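Local coordinates for protein MOSUB1, transcription cofactor (Magnaporthe oryzae, PDB 4AGH) that binds single-stranded DNA and, as a member of the PC4 coactivator family, probably acts as a transcription cofactor in the nucleus, at residues Asn105-Leu108 and Arg109-His113. Residues are numbered along the deposited sequence; the frame is centred on the assembly and turned at random.
Sequences NAEL and RSRGH
Glu-107 and Arg-111 form a salt bridge one turn apart, in a local contact at the C-terminal end of helix 91-110. Arg-111 grips the carboxylate side-on with two nitrogens, and both bonds go to the same oxygen. Arg-111 NE donates to Glu-107 OE2 at 2.7 Å, and the oxygen takes it on its anti lone pair. Arg-111 NH2 meets Glu-107 OE2 at 2.9 Å from above the carboxylate plane. The oxygen lies close to the guanidinium plane, but the two groups are turned 62° apart. A bend at chi2 of Glu-107 (75°) brings its carboxylate to the straight arginine chain. NH1 of Arg-111 has a second salt bridge, to Asp-66 of the second subunit. The helix closes in a Schellman motif, with Gly-112 at positive phi. Two bonds run back into the last turn: Gly-112 N to Arg-109 O at 3.0 Å, and His-113 N to Leu-108 O at 3.0 Å. His-113 ND1 adds a weak bond to Leu-108 O, which lies at the ring edge. Asn-105 and Arg-109 meet on another side of the helix, their amide and guanidinium planes 85° apart. One water accepts from Asn-105 ND2 (3.0 Å) and Arg-109 NH2 (2.9 Å), linking the two side chains. Arg-109 NE bonds to the carbonyl of Ile-115 as the chain folds back, while Asn-105 OD1 bonds to the hydroxyl of Tyr-94 of the second subunit.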
loop_
_atom_site.group_PDB
_atom_site.type_symbol
_atom_site.label_atom_id
_atom_site.label_comp_id
_atom_site.label_asym_id
_atom_site.label_seq_id
_atom_site.Cartn_x
_atom_site.Cartn_y
_atom_site.Cartn_z
ATOM N N ASN A 105 -0.721 10.618 7.299
ATOM C CA ASN A 105 -1.524 10.618 8.520
ATOM C C ASN A 105 -2.018 12.019 8.873
ATOM O O ASN A 105 -3.168 12.185 9.272
ATOM C CB ASN A 105 -0.751 10.034 9.714
ATOM C CG ASN A 105 -0.507 8.544 9.586
ATOM O OD1 ASN A 105 -1.008 7.895 8.667
ATOM N ND2 ASN A 105 0.266 7.993 10.517
ATOM N N ALA A 106 -1.149 13.016 8.733
ATOM C CA ALA A 106 -1.533 14.390 9.076
ATOM C C ALA A 106 -2.651 14.870 8.157
ATOM O O ALA A 106 -3.576 15.566 8.585
ATOM C CB ALA A 106 -0.340 15.328 8.999
ATOM N N GLU A 107 -2.555 14.515 6.880
ATOM C CA GLU A 107 -3.592 14.884 5.923
ATOM C C GLU A 107 -4.920 14.216 6.296
ATOM O O GLU A 107 -5.979 14.846 6.252
ATOM C CB GLU A 107 -3.187 14.476 4.502
ATOM C CG GLU A 107 -4.293 14.710 3.471
ATOM C CD GLU A 107 -4.485 16.176 3.091
ATOM O OE1 GLU A 107 -3.532 16.975 3.200
ATOM O OE2 GLU A 107 -5.602 16.531 2.672
ATOM N N LEU A 108 -4.863 12.942 6.670
ATOM C CA LEU A 108 -6.080 12.221 7.070
ATOM C C LEU A 108 -6.695 12.791 8.363
ATOM O O LEU A 108 -7.919 12.869 8.486
ATOM C CB LEU A 108 -5.808 10.715 7.204
ATOM C CG LEU A 108 -5.522 9.983 5.885
ATOM C CD1 LEU A 108 -5.043 8.548 6.157
ATOM C CD2 LEU A 108 -6.778 9.956 5.013
ATOM N N ARG A 109 -5.852 13.194 9.308
ATOM C CA ARG A 109 -6.341 13.839 10.529
ATOM C C ARG A 109 -7.031 15.167 10.208
ATOM O O ARG A 109 -8.075 15.487 10.782
ATOM C CB ARG A 109 -5.220 14.037 11.558
ATOM C CG ARG A 109 -4.716 12.725 12.163
ATOM C CD ARG A 109 -3.861 12.960 13.406
ATOM N NE ARG A 109 -3.065 11.775 13.701
ATOM C CZ ARG A 109 -1.832 11.581 13.248
ATOM N NH1 ARG A 109 -1.243 12.515 12.503
ATOM N NH2 ARG A 109 -1.185 10.469 13.549
ATOM N N SER A 110 -6.454 15.934 9.285
ATOM C CA SER A 110 -7.103 17.161 8.836
ATOM C C SER A 110 -8.498 16.853 8.285
ATOM O O SER A 110 -9.448 17.598 8.511
ATOM C CB SER A 110 -6.261 17.873 7.773
ATOM O OG SER A 110 -6.850 19.111 7.418
ATOM N N ARG A 111 -8.619 15.736 7.575
ATOM C CA ARG A 111 -9.896 15.339 6.984
ATOM C C ARG A 111 -10.862 14.700 7.978
ATOM O O ARG A 111 -11.955 14.259 7.604
ATOM C CB ARG A 111 -9.658 14.399 5.798
ATOM C CG ARG A 111 -8.874 15.082 4.702
ATOM C CD ARG A 111 -8.493 14.128 3.590
ATOM N NE ARG A 111 -7.700 14.816 2.584
ATOM C CZ ARG A 111 -8.001 14.853 1.292
ATOM N NH1 ARG A 111 -9.071 14.209 0.843
ATOM N NH2 ARG A 111 -7.218 15.514 0.455
ATOM N N GLY A 112 -10.455 14.627 9.238
ATOM C CA GLY A 112 -11.351 14.177 10.286
ATOM C C GLY A 112 -11.149 12.765 10.795
ATOM O O GLY A 112 -11.934 12.291 11.616
ATOM N N HIS A 113 -10.102 12.090 10.330
ATOM C CA HIS A 113 -9.871 10.703 10.733
ATOM C C HIS A 113 -8.913 10.574 11.903
ATOM O O HIS A 113 -7.855 11.201 11.931
ATOM C CB HIS A 113 -9.384 9.875 9.539
ATOM C CG HIS A 113 -10.340 9.886 8.398
ATOM N ND1 HIS A 113 -10.151 10.649 7.268
ATOM C CD2 HIS A 113 -11.542 9.269 8.235
ATOM C CE1 HIS A 113 -11.175 10.489 6.448
ATOM N NE2 HIS A 113 -12.028 9.653 7.016
HETATM O O HOH W 1 1.488 9.916 12.477
#